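Local coordinates for PrgA (Enterococcus faecalis, PDB 6Z9K), which provides surface exclusion that protects enterococcal cells against unwanted conjugation, extending far outside the cell and carrying a metal-binding CAP domain, at residues G15-D27 and L175-H187. Sequence-based numbering, arbitrary orientation.
Sequences GINLPPKFSADYD and LFDDGRLGYSHLH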
loop_
_atom_site.group_PDB
_atom_site.type_symbol
_atom_site.label_atom_id
_atom_site.label_comp_id
_atom_site.label_asym_id
_atom_site.label_seq_id
_atom_site.Cartn_x
_atom_site.Cartn_y
_atom_site.Cartn_z
ATOM N N GLY A 15 2.353 5.991 -11.844
ATOM C CA GLY A 15 2.014 7.065 -10.901
ATOM C C GLY A 15 0.515 7.301 -10.869
ATOM O O GLY A 15 -0.170 7.230 -11.923
ATOM N N ILE A 16 0.009 7.582 -9.689
ATOM C CA ILE A 16 -1.421 7.877 -9.498
ATOM C C ILE A 16 -1.691 9.298 -9.959
ATOM O O ILE A 16 -0.972 10.245 -9.542
ATOM C CB ILE A 16 -1.840 7.598 -8.046
ATOM C CG1 ILE A 16 -1.627 6.109 -7.751
ATOM C CG2 ILE A 16 -3.289 7.998 -7.826
ATOM C CD1 ILE A 16 -1.594 5.827 -6.303
ATOM N N ASN A 17 -2.717 9.459 -10.748
ATOM C CA ASN A 17 -3.033 10.805 -11.302
ATOM C C ASN A 17 -3.921 11.562 -10.318
ATOM O O ASN A 17 -5.015 11.060 -9.993
ATOM C CB ASN A 17 -3.727 10.656 -12.642
ATOM C CG ASN A 17 -2.861 9.920 -13.639
ATOM O OD1 ASN A 17 -1.723 10.342 -13.863
ATOM N ND2 ASN A 17 -3.363 8.813 -14.178
ATOM N N LEU A 18 -3.446 12.689 -9.792
ATOM C CA LEU A 18 -4.217 13.379 -8.747
ATOM C C LEU A 18 -5.181 14.321 -9.428
ATOM O O LEU A 18 -4.855 15.030 -10.381
ATOM C CB LEU A 18 -3.328 14.144 -7.770
ATOM C CG LEU A 18 -2.306 13.289 -7.040
ATOM C CD1 LEU A 18 -1.536 14.131 -6.040
ATOM C CD2 LEU A 18 -2.950 12.101 -6.369
ATOM N N PRO A 19 -6.408 14.399 -8.901
ATOM C CA PRO A 19 -7.406 15.331 -9.424
ATOM C C PRO A 19 -7.212 16.713 -8.830
ATOM O O PRO A 19 -6.578 16.872 -7.775
ATOM C CB PRO A 19 -8.709 14.739 -8.883
ATOM C CG PRO A 19 -8.307 14.144 -7.567
ATOM C CD PRO A 19 -6.933 13.552 -7.818
ATOM N N PRO A 20 -7.778 17.759 -9.460
ATOM C CA PRO A 20 -7.809 19.069 -8.824
ATOM C C PRO A 20 -8.513 19.037 -7.475
ATOM O O PRO A 20 -9.447 18.236 -7.289
ATOM C CB PRO A 20 -8.596 19.941 -9.823
ATOM C CG PRO A 20 -8.510 19.199 -11.133
ATOM C CD PRO A 20 -8.512 17.730 -10.727
ATOM N N LYS A 21 -8.016 19.838 -6.537
ATOM C CA LYS A 21 -8.565 20.010 -5.176
ATOM C C LYS A 21 -8.290 18.810 -4.299
ATOM O O LYS A 21 -8.738 18.802 -3.165
ATOM C CB LYS A 21 -10.069 20.297 -5.182
ATOM C CG LYS A 21 -10.439 21.448 -6.079
ATOM C CD LYS A 21 -11.872 21.811 -5.876
ATOM C CE LYS A 21 -12.369 22.692 -6.974
ATOM N NZ LYS A 21 -13.803 23.032 -6.825
ATOM N N PHE A 22 -7.388 17.925 -4.688
ATOM C CA PHE A 22 -7.004 16.808 -3.805
ATOM C C PHE A 22 -6.230 17.309 -2.590
ATOM O O PHE A 22 -5.444 18.252 -2.703
ATOM C CB PHE A 22 -6.203 15.764 -4.579
ATOM C CG PHE A 22 -6.006 14.481 -3.792
ATOM C CD1 PHE A 22 -7.086 13.674 -3.466
ATOM C CD2 PHE A 22 -4.751 14.072 -3.372
ATOM C CE1 PHE A 22 -6.908 12.476 -2.783
ATOM C CE2 PHE A 22 -4.590 12.915 -2.619
ATOM C CZ PHE A 22 -5.661 12.107 -2.376
ATOM N N SER A 23 -6.491 16.697 -1.434
ATOM C CA SER A 23 -5.758 16.940 -0.173
ATOM C C SER A 23 -5.984 15.740 0.727
ATOM O O SER A 23 -6.857 14.924 0.396
ATOM C CB SER A 23 -6.212 18.199 0.509
ATOM O OG SER A 23 -7.525 18.031 1.004
ATOM N N ALA A 24 -5.177 15.621 1.769
ATOM C CA ALA A 24 -5.241 14.475 2.687
ATOM C C ALA A 24 -6.572 14.506 3.460
ATOM O O ALA A 24 -6.938 13.460 3.999
ATOM C CB ALA A 24 -4.045 14.514 3.602
ATOM N N ASP A 25 -7.307 15.613 3.403
ATOM C CA ASP A 25 -8.555 15.758 4.200
ATOM C C ASP A 25 -9.644 16.332 3.304
ATOM O O ASP A 25 -10.518 17.081 3.803
ATOM C CB ASP A 25 -8.286 16.601 5.451
ATOM C CG ASP A 25 -7.691 17.958 5.196
ATOM O OD1 ASP A 25 -7.360 18.219 4.028
ATOM O OD2 ASP A 25 -7.618 18.780 6.169
ATOM N N TYR A 26 -9.653 15.972 2.026
ATOM C CA TYR A 26 -10.621 16.560 1.068
ATOM C C TYR A 26 -12.062 16.274 1.543
ATOM O O TYR A 26 -12.992 17.024 1.175
ATOM C CB TYR A 26 -10.354 16.076 -0.356
ATOM C CG TYR A 26 -10.787 14.665 -0.701
ATOM C CD1 TYR A 26 -12.117 14.364 -0.983
ATOM C CD2 TYR A 26 -9.842 13.671 -0.856
ATOM C CE1 TYR A 26 -12.507 13.081 -1.328
ATOM C CE2 TYR A 26 -10.227 12.374 -1.184
ATOM C CZ TYR A 26 -11.557 12.090 -1.442
ATOM O OH TYR A 26 -11.936 10.822 -1.823
ATOM N N ASP A 27 -12.255 15.169 2.273
ATOM C CA ASP A 27 -13.617 14.760 2.715
ATOM C C ASP A 27 -14.242 15.807 3.651
ATOM O O ASP A 27 -15.512 15.835 3.764
ATOM C CB ASP A 27 -13.561 13.360 3.357
ATOM C CG ASP A 27 -12.567 13.316 4.488
ATOM O OD1 ASP A 27 -11.358 13.452 4.221
ATOM O OD2 ASP A 27 -13.012 13.070 5.638
ATOM N N LEU A 175 -7.485 6.115 -1.884
ATOM C CA LEU A 175 -7.292 7.587 -1.989
ATOM C C LEU A 175 -8.560 8.273 -2.509
ATOM O O LEU A 175 -8.754 9.437 -2.128
ATOM C CB LEU A 175 -6.124 7.865 -2.927
ATOM C CG LEU A 175 -4.787 7.372 -2.431
ATOM C CD1 LEU A 175 -3.742 7.490 -3.532
ATOM C CD2 LEU A 175 -4.322 8.144 -1.231
ATOM N N PHE A 176 -9.354 7.661 -3.380
ATOM C CA PHE A 176 -10.425 8.390 -4.104
ATOM C C PHE A 176 -11.819 7.790 -3.951
ATOM O O PHE A 176 -12.744 8.372 -4.523
ATOM C CB PHE A 176 -10.084 8.513 -5.591
ATOM C CG PHE A 176 -8.708 9.012 -5.864
ATOM C CD1 PHE A 176 -8.270 10.238 -5.358
ATOM C CD2 PHE A 176 -7.882 8.316 -6.720
ATOM C CE1 PHE A 176 -6.989 10.687 -5.632
ATOM C CE2 PHE A 176 -6.609 8.769 -6.978
ATOM C CZ PHE A 176 -6.161 9.962 -6.461
ATOM N N ASP A 177 -11.982 6.648 -3.265
ATOM C CA ASP A 177 -13.315 6.016 -3.199
ATOM C C ASP A 177 -13.517 5.427 -1.819
ATOM O O ASP A 177 -14.123 4.356 -1.732
ATOM C CB ASP A 177 -13.494 4.997 -4.316
ATOM C CG ASP A 177 -14.932 4.594 -4.483
ATOM O OD1 ASP A 177 -15.809 5.412 -4.112
ATOM O OD2 ASP A 177 -15.142 3.483 -4.979
ATOM N N ASP A 178 -13.056 6.122 -0.778
ATOM C CA ASP A 178 -13.039 5.563 0.600
ATOM C C ASP A 178 -14.215 6.072 1.429
ATOM O O ASP A 178 -14.158 5.930 2.610
ATOM C CB ASP A 178 -11.748 5.946 1.302
ATOM C CG ASP A 178 -11.301 5.054 2.405
ATOM O OD1 ASP A 178 -11.575 3.828 2.270
ATOM O OD2 ASP A 178 -10.676 5.567 3.366
ATOM N N GLY A 179 -15.234 6.665 0.837
ATOM C CA GLY A 179 -16.284 7.374 1.607
ATOM C C GLY A 179 -17.217 6.403 2.309
ATOM O O GLY A 179 -17.789 6.793 3.336
ATOM N N ARG A 180 -17.369 5.178 1.817
ATOM C CA ARG A 180 -18.270 4.205 2.496
ATOM C C ARG A 180 -17.566 3.609 3.724
ATOM O O ARG A 180 -18.218 2.887 4.493
ATOM C CB ARG A 180 -18.806 3.209 1.471
ATOM C CG ARG A 180 -19.708 3.852 0.422
ATOM C CD ARG A 180 -20.118 2.919 -0.726
ATOM N NE ARG A 180 -18.946 2.316 -1.374
ATOM C CZ ARG A 180 -18.132 2.945 -2.240
ATOM N NH1 ARG A 180 -17.069 2.310 -2.712
ATOM N NH2 ARG A 180 -18.360 4.208 -2.597
ATOM N N LEU A 181 -16.324 3.995 3.990
ATOM C CA LEU A 181 -15.486 3.467 5.104
ATOM C C LEU A 181 -14.984 4.654 5.936
ATOM O O LEU A 181 -13.895 4.544 6.640
ATOM C CB LEU A 181 -14.357 2.650 4.467
ATOM C CG LEU A 181 -14.788 1.355 3.764
ATOM C CD1 LEU A 181 -13.649 0.789 2.934
ATOM C CD2 LEU A 181 -15.290 0.322 4.771
ATOM N N GLY A 182 -15.693 5.778 5.779
ATOM C CA GLY A 182 -15.466 7.038 6.497
ATOM C C GLY A 182 -14.099 7.633 6.252
ATOM O O GLY A 182 -13.563 8.254 7.167
ATOM N N TYR A 183 -13.503 7.370 5.087
ATOM C CA TYR A 183 -12.170 7.910 4.729
ATOM C C TYR A 183 -11.075 7.528 5.714
ATOM O O TYR A 183 -10.051 8.184 5.687
ATOM C CB TYR A 183 -12.320 9.429 4.582
ATOM C CG TYR A 183 -13.261 9.794 3.458
ATOM C CD1 TYR A 183 -12.851 9.675 2.143
ATOM C CD2 TYR A 183 -14.561 10.185 3.690
ATOM C CE1 TYR A 183 -13.695 9.951 1.083
ATOM C CE2 TYR A 183 -15.416 10.494 2.635
ATOM C CZ TYR A 183 -14.980 10.377 1.322
ATOM O OH TYR A 183 -15.834 10.626 0.281
ATOM N N SER A 184 -11.205 6.415 6.452
ATOM C CA SER A 184 -10.114 5.984 7.363
ATOM C C SER A 184 -8.845 5.666 6.572
ATOM O O SER A 184 -7.717 5.919 7.076
ATOM C CB SER A 184 -10.555 4.823 8.201
ATOM O OG SER A 184 -10.998 3.813 7.349
ATOM N N HIS A 185 -8.967 5.056 5.400
ATOM C CA HIS A 185 -7.755 4.647 4.634
ATOM C C HIS A 185 -7.086 5.838 3.950
ATOM O O HIS A 185 -5.851 5.952 3.964
ATOM C CB HIS A 185 -8.099 3.657 3.535
ATOM C CG HIS A 185 -8.823 2.490 4.083
ATOM N ND1 HIS A 185 -10.196 2.379 4.002
ATOM C CD2 HIS A 185 -8.391 1.467 4.839
ATOM C CE1 HIS A 185 -10.581 1.283 4.658
ATOM N NE2 HIS A 185 -9.490 0.688 5.180
ATOM N N LEU A 186 -7.889 6.711 3.380
ATOM C CA LEU A 186 -7.345 8.008 2.887
ATOM C C LEU A 186 -6.497 8.658 3.990
ATOM O O LEU A 186 -5.309 9.055 3.732
ATOM C CB LEU A 186 -8.476 8.922 2.434
ATOM C CG LEU A 186 -8.048 10.364 2.181
ATOM C CD1 LEU A 186 -7.250 10.456 0.908
ATOM C CD2 LEU A 186 -9.263 11.276 2.117
ATOM N N HIS A 187 -7.073 8.843 5.188
ATOM C CA HIS A 187 -6.392 9.547 6.288
ATOM C C HIS A 187 -5.151 8.784 6.726
ATOM O O HIS A 187 -4.103 9.392 6.998
ATOM C CB HIS A 187 -7.369 9.757 7.454
ATOM C CG HIS A 187 -8.537 10.584 7.052
ATOM N ND1 HIS A 187 -9.703 10.606 7.790
ATOM C CD2 HIS A 187 -8.745 11.348 5.955
ATOM C CE1 HIS A 187 -10.575 11.375 7.184
ATOM N NE2 HIS A 187 -10.015 11.869 6.057
HETATM O O HOH W 1 -11.059 8.423 -0.533
#
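Tyr26 OH, 3.5 Å from Tyr183 CE1, has two polar partners: water 1 donates to it at 2.9 Å, and it is hydrogen-bonded to OE2 of Glu39, on helix 32-45, which Tyr183 OH also meets. The same water accepts from the backbone N of Asp178. In this CAP domain the N-terminal segment is thus fastened through a water to the link between helices 160-176 and 184-189, beside an apolar seam. A second fastening is the histidine-carboxylate bond from His187 NE2 to Asp27 OD1, 2.8 Å long and nearly straight at 173°; it lies in the imidazole plane and reaches the oxygen on its syn side, somewhat tilted from the carboxylate plane. Chi1 of 56°, which puts CG between the backbone N and the carbonyl carbon, carries the Asp27 carboxylate to His187, while CB itself lies over one face of the Tyr183 ring, 3.5 Å from the centroid, in a CH-pi contact. Between these fastenings, Leu186 CD2 packs 3.6 Å from Tyr26 CE2. Asp178 also receives His185 ND1 on OD1, at 2.6 Å, and probably helps to orient His185, a ligand of the magnesium ion. Farther along the seam, Phe176 turns its edge to the face of Phe22 in an offset edge-to-face pair, planes 67° apart, while Ile16 CG2 meets the Phe176 rim at CE2, 3.5 Å away.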